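PDB 3AFO: NADH kinase POS5, mitochondrial from Saccharomyces cerevisiae, which phosphorylates NADH and NAD(+) with ATP, preferring NADH about twofold, and is a key source of the cellular reductant NADPH. Local coordinates for residues A[109-112]-A[113-117]; A[165-169]-A[170-174]; A[310-313]-A[314-317]; A[275-278]-A[279-282]. All blocks are in the same frame, centred on the assembly; numbering follows the deposited sequence. Where two conformers were deposited one is given.

Interaction 1: residues A[109-112]-A[113-117]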
# COMPACT_ATOMS: atom_id res chain seq x y z
N GLN A 109 15.12 -10.87 -39.85
CA GLN A 109 16.52 -10.46 -40.01
C GLN A 109 16.69 -9.53 -41.19
O GLN A 109 17.39 -8.53 -41.10
CB GLN A 109 17.45 -11.68 -40.18
CG GLN A 109 17.00 -12.95 -39.47
CD GLN A 109 15.99 -13.76 -40.28
OE1 GLN A 109 14.83 -13.91 -39.88
NE2 GLN A 109 16.43 -14.29 -41.42
N ASP A 110 16.03 -9.85 -42.30
CA ASP A 110 16.02 -9.00 -43.49
C ASP A 110 15.37 -7.64 -43.20
O ASP A 110 15.88 -6.61 -43.63
CB ASP A 110 15.30 -9.70 -44.65
CG ASP A 110 16.17 -10.73 -45.37
OD1 ASP A 110 17.08 -11.33 -44.75
OD2 ASP A 110 15.93 -10.94 -46.58
N ILE A 111 14.24 -7.65 -42.49
CA ILE A 111 13.53 -6.42 -42.17
C ILE A 111 14.34 -5.55 -41.20
O ILE A 111 14.53 -4.35 -41.43
CB ILE A 111 12.12 -6.70 -41.58
CG1 ILE A 111 11.21 -7.33 -42.65
CG2 ILE A 111 11.50 -5.43 -40.99
CD1 ILE A 111 9.80 -7.63 -42.18
N VAL A 112 14.84 -6.19 -40.15
CA VAL A 112 15.60 -5.54 -39.10
C VAL A 112 16.79 -4.71 -39.63
O VAL A 112 17.03 -3.59 -39.17
CB VAL A 112 16.06 -6.60 -38.05
CG1 VAL A 112 17.16 -6.08 -37.16
CG2 VAL A 112 14.86 -7.06 -37.21
N ASN A 113 17.50 -5.27 -40.61
CA ASN A 113 18.69 -4.66 -41.22
C ASN A 113 18.42 -3.42 -42.06
O ASN A 113 19.34 -2.63 -42.33
CB ASN A 113 19.41 -5.67 -42.12
CG ASN A 113 19.97 -6.84 -41.35
OD1 ASN A 113 20.07 -7.95 -41.88
ND2 ASN A 113 20.34 -6.61 -40.08
N ARG A 114 17.18 -3.26 -42.50
CA ARG A 114 16.86 -2.25 -43.49
C ARG A 114 15.91 -1.15 -43.02
O ARG A 114 15.73 -0.15 -43.71
CB ARG A 114 16.38 -2.92 -44.78
CG ARG A 114 17.56 -3.55 -45.52
CD ARG A 114 17.13 -4.67 -46.42
NE ARG A 114 18.29 -5.25 -47.10
CZ ARG A 114 18.88 -6.38 -46.74
NH1 ARG A 114 18.43 -7.08 -45.70
NH2 ARG A 114 19.93 -6.81 -47.42
N THR A 115 15.33 -1.32 -41.84
CA THR A 115 14.40 -0.34 -41.29
C THR A 115 15.05 0.98 -40.82
O THR A 115 15.92 0.97 -39.96
CB THR A 115 13.59 -0.97 -40.13
OG1 THR A 115 12.83 -2.08 -40.62
CG2 THR A 115 12.64 0.04 -39.51
N ASP A 116 14.61 2.10 -41.38
CA ASP A 116 15.00 3.43 -40.88
C ASP A 116 14.08 3.88 -39.74
O ASP A 116 14.50 4.62 -38.84
CB ASP A 116 14.94 4.50 -41.99
CG ASP A 116 15.77 4.14 -43.24
OD1 ASP A 116 16.63 3.22 -43.17
OD2 ASP A 116 15.54 4.80 -44.29
N LEU A 117 12.82 3.46 -39.82
CA LEU A 117 11.79 3.94 -38.91
C LEU A 117 10.74 2.86 -38.70
O LEU A 117 10.26 2.26 -39.66
CB LEU A 117 11.13 5.21 -39.48
CG LEU A 117 9.98 5.87 -38.70
CD1 LEU A 117 10.51 6.70 -37.56
CD2 LEU A 117 9.12 6.73 -39.62
O HOH W 1 19.14 -9.77 -44.45
O HOH W 2 17.09 -1.08 -38.79

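Interaction 2: residues A[165-169]-A[170-174]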
# COMPACT_ATOMS: atom_id res chain seq x y z
N PHE A 165 4.04 12.64 -39.49
CA PHE A 165 5.03 12.06 -40.40
C PHE A 165 5.86 13.13 -41.13
O PHE A 165 7.08 12.96 -41.29
CB PHE A 165 4.41 11.06 -41.39
CG PHE A 165 5.44 10.33 -42.22
CD1 PHE A 165 6.13 9.24 -41.70
CD2 PHE A 165 5.75 10.77 -43.51
CE1 PHE A 165 7.10 8.60 -42.45
CE2 PHE A 165 6.72 10.14 -44.26
CZ PHE A 165 7.40 9.04 -43.74
N GLN A 166 5.19 14.20 -41.55
CA GLN A 166 5.81 15.39 -42.16
C GLN A 166 6.95 15.94 -41.28
O GLN A 166 8.05 16.19 -41.77
CB GLN A 166 4.73 16.47 -42.36
CG GLN A 166 5.06 17.58 -43.37
CD GLN A 166 3.87 18.49 -43.65
OE1 GLN A 166 3.46 19.29 -42.80
NE2 GLN A 166 3.31 18.38 -44.85
N GLU A 167 6.68 16.10 -39.99
CA GLU A 167 7.66 16.62 -39.02
C GLU A 167 8.83 15.66 -38.85
O GLU A 167 9.99 16.08 -38.75
CB GLU A 167 7.01 16.91 -37.66
CG GLU A 167 5.97 18.04 -37.67
CD GLU A 167 6.49 19.32 -38.33
OE1 GLU A 167 7.52 19.88 -37.87
OE2 GLU A 167 5.87 19.78 -39.31
N VAL A 168 8.51 14.37 -38.83
CA VAL A 168 9.50 13.33 -38.62
C VAL A 168 10.49 13.30 -39.80
O VAL A 168 11.69 13.43 -39.59
CB VAL A 168 8.86 11.94 -38.39
CG1 VAL A 168 9.92 10.83 -38.42
CG2 VAL A 168 8.08 11.92 -37.05
N ILE A 169 9.97 13.16 -41.02
CA ILE A 169 10.81 13.03 -42.22
C ILE A 169 11.64 14.30 -42.50
O ILE A 169 12.75 14.23 -43.03
CB ILE A 169 9.98 12.55 -43.46
CG1 ILE A 169 10.89 12.19 -44.64
CG2 ILE A 169 8.88 13.56 -43.84
CD1 ILE A 169 10.23 11.22 -45.64
N SER A 170 11.12 15.46 -42.12
CA SER A 170 11.81 16.74 -42.33
C SER A 170 12.84 17.04 -41.23
O SER A 170 13.32 18.17 -41.14
CB SER A 170 10.81 17.88 -42.38
OG SER A 170 9.73 17.60 -43.26
N SER A 171 13.15 16.05 -40.40
CA SER A 171 14.10 16.22 -39.28
C SER A 171 13.68 17.30 -38.26
O SER A 171 14.54 17.95 -37.67
CB SER A 171 15.53 16.47 -39.78
OG SER A 171 16.02 15.36 -40.52
N ARG A 172 12.38 17.47 -38.05
CA ARG A 172 11.89 18.44 -37.04
C ARG A 172 11.25 17.80 -35.79
O ARG A 172 10.75 18.51 -34.91
CB ARG A 172 10.92 19.44 -37.66
CG ARG A 172 11.51 20.28 -38.81
CD ARG A 172 10.57 21.41 -39.18
NE ARG A 172 9.34 20.91 -39.80
CZ ARG A 172 9.17 20.77 -41.11
NH1 ARG A 172 10.15 21.08 -41.95
NH2 ARG A 172 8.02 20.30 -41.59
N ALA A 173 11.26 16.48 -35.72
CA ALA A 173 10.66 15.78 -34.58
C ALA A 173 11.66 15.60 -33.45
O ALA A 173 12.89 15.66 -33.67
CB ALA A 173 10.11 14.43 -35.01
N LYS A 174 11.14 15.37 -32.25
CA LYS A 174 11.96 15.06 -31.08
C LYS A 174 11.52 13.73 -30.47
O LYS A 174 10.35 13.34 -30.59
CB LYS A 174 11.87 16.18 -30.05
CG LYS A 174 12.69 17.40 -30.43
CD LYS A 174 12.56 18.49 -29.40
CE LYS A 174 13.27 19.75 -29.84
NZ LYS A 174 13.07 20.80 -28.80
O HOH W 3 8.35 19.55 -35.20
O HOH W 4 12.53 14.23 -37.19

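Interaction 3: residues A[310-313]-A[314-317]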
# COMPACT_ATOMS: atom_id res chain seq x y z
N ASP A 310 8.24 -22.10 -19.47
CA ASP A 310 8.08 -22.52 -18.11
C ASP A 310 9.47 -22.88 -17.61
O ASP A 310 10.29 -23.42 -18.36
CB ASP A 310 7.10 -23.68 -18.04
CG ASP A 310 5.74 -23.28 -18.54
OD1 ASP A 310 5.56 -22.07 -18.80
OD2 ASP A 310 4.85 -24.14 -18.67
N LEU A 311 9.75 -22.49 -16.37
CA LEU A 311 11.04 -22.72 -15.76
C LEU A 311 10.92 -23.75 -14.65
O LEU A 311 9.84 -23.93 -14.07
CB LEU A 311 11.65 -21.42 -15.21
CG LEU A 311 11.91 -20.24 -16.15
CD1 LEU A 311 12.73 -19.16 -15.42
CD2 LEU A 311 12.59 -20.66 -17.45
N ASP A 312 12.04 -24.41 -14.38
CA ASP A 312 12.13 -25.45 -13.37
C ASP A 312 12.99 -24.97 -12.20
O ASP A 312 13.79 -24.05 -12.34
CB ASP A 312 12.76 -26.72 -13.98
CG ASP A 312 12.14 -27.09 -15.33
OD1 ASP A 312 10.90 -27.07 -15.44
OD2 ASP A 312 12.89 -27.39 -16.28
N VAL A 313 12.81 -25.61 -11.05
CA VAL A 313 13.68 -25.41 -9.90
C VAL A 313 15.14 -25.57 -10.35
O VAL A 313 15.49 -26.57 -10.99
CB VAL A 313 13.34 -26.42 -8.78
CG1 VAL A 313 14.41 -26.44 -7.69
CG2 VAL A 313 11.98 -26.10 -8.17
N GLY A 314 15.96 -24.58 -10.03
CA GLY A 314 17.37 -24.57 -10.40
C GLY A 314 17.72 -23.66 -11.57
O GLY A 314 18.89 -23.29 -11.72
N ASP A 315 16.74 -23.32 -12.41
CA ASP A 315 16.93 -22.34 -13.47
C ASP A 315 17.24 -20.98 -12.82
O ASP A 315 16.85 -20.73 -11.69
CB ASP A 315 15.67 -22.22 -14.34
CG ASP A 315 15.38 -23.47 -15.20
OD1 ASP A 315 16.19 -24.42 -15.22
OD2 ASP A 315 14.31 -23.50 -15.84
N GLU A 316 17.97 -20.13 -13.53
CA GLU A 316 18.21 -18.75 -13.09
C GLU A 316 18.01 -17.79 -14.23
O GLU A 316 18.31 -18.12 -15.39
CB GLU A 316 19.64 -18.53 -12.60
CG GLU A 316 20.17 -19.46 -11.55
CD GLU A 316 21.67 -19.29 -11.39
OE1 GLU A 316 22.33 -18.95 -12.39
OE2 GLU A 316 22.19 -19.48 -10.28
N ILE A 317 17.54 -16.58 -13.90
CA ILE A 317 17.64 -15.46 -14.82
C ILE A 317 18.61 -14.42 -14.29
O ILE A 317 18.68 -14.19 -13.08
CB ILE A 317 16.25 -14.82 -15.17
CG1 ILE A 317 15.50 -14.35 -13.91
CG2 ILE A 317 15.39 -15.80 -15.98
CD1 ILE A 317 14.27 -13.46 -14.21
O HOH W 5 15.35 -26.59 -16.47

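Interaction 4: residues A[275-278]-A[279-282]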
# COMPACT_ATOMS: atom_id res chain seq x y z
N ILE A 275 13.73 0.33 -5.70
CA ILE A 275 14.22 1.04 -6.88
C ILE A 275 15.74 0.92 -6.86
O ILE A 275 16.41 1.38 -5.92
CB ILE A 275 13.81 2.55 -6.89
CG1 ILE A 275 12.28 2.75 -6.65
CG2 ILE A 275 14.30 3.24 -8.18
CD1 ILE A 275 11.37 2.29 -7.78
N LEU A 276 16.28 0.26 -7.88
CA LEU A 276 17.70 -0.09 -7.92
C LEU A 276 18.42 0.75 -8.97
O LEU A 276 17.78 1.23 -9.91
CB LEU A 276 17.85 -1.58 -8.23
CG LEU A 276 17.03 -2.58 -7.41
CD1 LEU A 276 17.21 -4.01 -7.95
CD2 LEU A 276 17.41 -2.51 -5.92
N PRO A 277 19.75 0.95 -8.82
CA PRO A 277 20.58 1.64 -9.80
C PRO A 277 20.52 0.96 -11.16
O PRO A 277 20.40 -0.28 -11.23
CB PRO A 277 22.00 1.46 -9.25
CG PRO A 277 21.82 1.21 -7.84
CD PRO A 277 20.57 0.43 -7.71
N HIS A 278 20.63 1.74 -12.23
CA HIS A 278 20.65 1.17 -13.58
C HIS A 278 21.85 0.24 -13.78
O HIS A 278 21.80 -0.66 -14.62
CB HIS A 278 20.62 2.28 -14.65
CG HIS A 278 21.96 2.89 -14.90
ND1 HIS A 278 22.76 2.52 -15.97
CD2 HIS A 278 22.66 3.82 -14.20
CE1 HIS A 278 23.89 3.21 -15.92
NE2 HIS A 278 23.85 4.01 -14.87
N SER A 279 22.89 0.44 -12.97
CA SER A 279 24.13 -0.34 -13.01
C SER A 279 24.04 -1.72 -12.35
O SER A 279 25.00 -2.51 -12.43
CB SER A 279 25.24 0.48 -12.35
OG SER A 279 24.87 0.86 -11.02
N SER A 280 22.91 -2.02 -11.71
CA SER A 280 22.72 -3.25 -10.92
C SER A 280 22.83 -4.54 -11.72
O SER A 280 22.49 -4.58 -12.89
CB SER A 280 21.35 -3.24 -10.25
OG SER A 280 21.28 -2.22 -9.28
N HIS A 281 23.29 -5.59 -11.05
CA HIS A 281 23.37 -6.94 -11.59
C HIS A 281 22.40 -7.76 -10.76
O HIS A 281 22.55 -7.88 -9.54
CB HIS A 281 24.81 -7.45 -11.44
CG HIS A 281 25.01 -8.87 -11.88
ND1 HIS A 281 24.80 -9.95 -11.05
CD2 HIS A 281 25.41 -9.38 -13.07
CE1 HIS A 281 25.06 -11.07 -11.71
NE2 HIS A 281 25.43 -10.75 -12.94
N ILE A 282 21.37 -8.30 -11.40
CA ILE A 282 20.31 -9.00 -10.69
C ILE A 282 20.30 -10.44 -11.14
O ILE A 282 20.29 -10.72 -12.34
CB ILE A 282 18.92 -8.37 -10.95
CG1 ILE A 282 18.93 -6.87 -10.56
CG2 ILE A 282 17.82 -9.14 -10.17
CD1 ILE A 282 17.71 -6.06 -11.01
O HOH W 6 22.61 -3.34 -15.16

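Interaction 1: residues A[109-112]-A[113-117]
Ile-111 and Thr-115 meet where helix 108-114 runs out, and the carbonyl oxygen of Ile-111 gathers the main bonds of this helix end. The hydroxyl of Thr-115 donates from OG1 to Ile-111 O at 2.9 Å, while Arg-114 N reaches the same oxygen at 3.1 Å from the other face of the carbonyl plane. Both donors stand well above that plane, and a weak bond from Thr-115 N adds to them. OG1 is brought there because it lies beside its own backbone N (chi1 -61°). Just before it, Asn-113 N closes an i to i+4 bond to Gln-109 O.

The charged and water-mediated contacts run along the side facing Val-13 and Leu-16. Arg-114, extended from CG to NE, lays its chain back along the helix, and NH1 makes a weak but fairly straight bond of 3.3 Å to Asp-110 O, which sits at the guanidinium edge. Its NE is held by Leu-16 O. The carboxylate of Asp-110 stays beyond salt-bridge range, OD1 being 4.6 Å from Arg-114 NH1, and a water spans the gap: it donates to Asp-110 OD1 and accepts from NH1. A second water joins Val-112 O to Thr-115 O.

Ile-111 CG2 lies beside the hydroxyl, 3.6 Å from Thr-115 OG1, and both side chains pack on Tyr-45 and Ile-76 of the parallel sheet.

Buried Thr-115 thus turns its hydroxyl back onto the last turn, while the arginine probably offsets some of the negative potential of the helix-end carbonyls and of Asp-110.

Interaction 2: residues A[165-169]-A[170-174]
Gln-166 O is gripped twice by Ser-170, through OG at 2.7 Å and through the backbone N at 3.2 Å, the two donors coming from opposite faces of the carbonyl plane. The hydroxyl can fold back over the helix end because OG stands beside its own backbone N (chi1 -49°). Beyond it the chain closes in a Schellman motif: Ser-171, with positive phi, is the C-prime residue, Arg-172 N bonds to Glu-167 O at 2.9 Å, and Ser-171 N bonds to Val-168 O.

The same turn carries a salt bridge, in the place usually filled by the motif's apolar pair. Arg-172, bent at chi3, presents NE and NH2 side-on to Glu-167, NE reaching OE1 at 2.8 Å and NH2 reaching OE2 at 3.2 Å. Both oxygens lie near the guanidinium plane but are met from above the carboxylate plane, the two planes being 48° apart. Ser-170 CB lies over one guanidinium face, near its rim, and a water links Glu-167 OE1 to Arg-172 O.

Beneath the motif Val-168 CG2 touches Ala-173 CB at 3.8 Å. Val-168 also packs on Leu-35 of strand 33-36, Trp-37 bonds Val-168 O and Ser-171 OG, and the chain leaves helix 161-169 for strand 174-186.

Interaction 3: residues A[310-313]-A[314-317]
Asp-315 folds its carboxylate back over the turn to Asp-312, and OD2 takes the backbone N-H of Asp-312 in a bond of 2.8 Å that is almost straight, at 172°. That amide meets the oxygen from well above the carboxylate plane. The conformation behind it has CG beside the Asp-315 backbone N and opposite the carbonyl carbon (chi1 -69°), which swings the group toward the incoming strand. OD2 also rests against Leu-311, 3.4 Å from its CB.

Asp-312 takes the same kind of first rotamer, yet its OD2 stays 4.2 Å from Asp-315 OD2, with the carboxylate planes 50° apart. A water donates to Asp-312 OD2 and Asp-315 OD1, and Lys-187 forms a salt bridge with Asp-315 OD2, both probably easing the repulsion; Lys-188 N bonds Asp-315 OD1, and Ser-297 N holds Asp-312 OD1.

The backbone here is a type II beta turn, closed by Asp-315 N to Asp-312 O at 3.0 Å, joining strand 306-311 to strand 316-321. Gly-314 has positive phi, and a CB there would collide with Val-313 O.

With an alanine in place of Asp-315, the amides of Asp-312 and Lys-188 and the charge of Lys-187 would probably be left without their acceptor.

Below the turn Leu-311 CD1 touches Ile-317 CG2 at 4.3 Å, and both side chains pack against Leu-185 and Leu-204 between the two sheets.

Interaction 4: residues A[275-278]-A[279-282]
A type I beta turn from Pro-277 to Ser-280 makes this buried local contact, at the point where strand 274-277 of the six-stranded antiparallel sheet gives way to the connection leading to strand 282-286. Pro-277 O accepts twice from Ser-280: the backbone N at 3.1 Å closes the turn, and OG donates at 2.9 Å. The two donors approach from the same face of the carbonyl plane, OG only tilted from it and N well above it. With OG beside the backbone N (chi1 -66°), the hydroxyl lies against the proline ring, 3.2 Å from CD, and near Leu-276 CB.

At the second turn position the His-278 ring is carried back over the following peptide, its CG between the backbone N and the carbonyl carbon (chi1 81°), and one ring face lies over Ser-279 N, with CG 3.3 Å away. A glycine in place of His-278 would probably uncover the Ser-279 amide on that side and leave Pro-257 and Asn-321 without the side chain that packs on them. Ser-279 OG rests on Pro-277 CB at 3.4 Å. A water bridges His-278 O and Ser-280 O.

Farther along, the two arms meet again through Leu-276 CD1 and Ile-282 CD1, 3.7 Å apart. Ile-282 packs on Ile-259 of strand 258-266, which also hydrogen-bonds Leu-276 through the backbone. At the sheet edge Ile-275 pairs in a parallel ladder with a strand of the second subunit, continuing the sheet across the interface, while Leu-276 packs on Trp-364 of that subunit.

How the interactions relate
From the N terminus, interaction 1 ends helix 108-114 and hands the chain to strand 117-122 of the parallel sheet. Interaction 2 then ends helix 161-169 ahead of strand 174-186; the two touch, Leu-117 packing on Phe-165 and Val-168, although their centres are 20 Å apart. Both belong to the N-terminal part of the kinase. In the C-terminal domain, the turn of 275-282 passes from the six-stranded sheet toward strand 282-286 of the nine-stranded one, and 310-317 makes a comparable crossing between the same sheets, centres 21 Å apart. The first two close helix ends and the last two beta turns; all four follow in series without nesting or crossing.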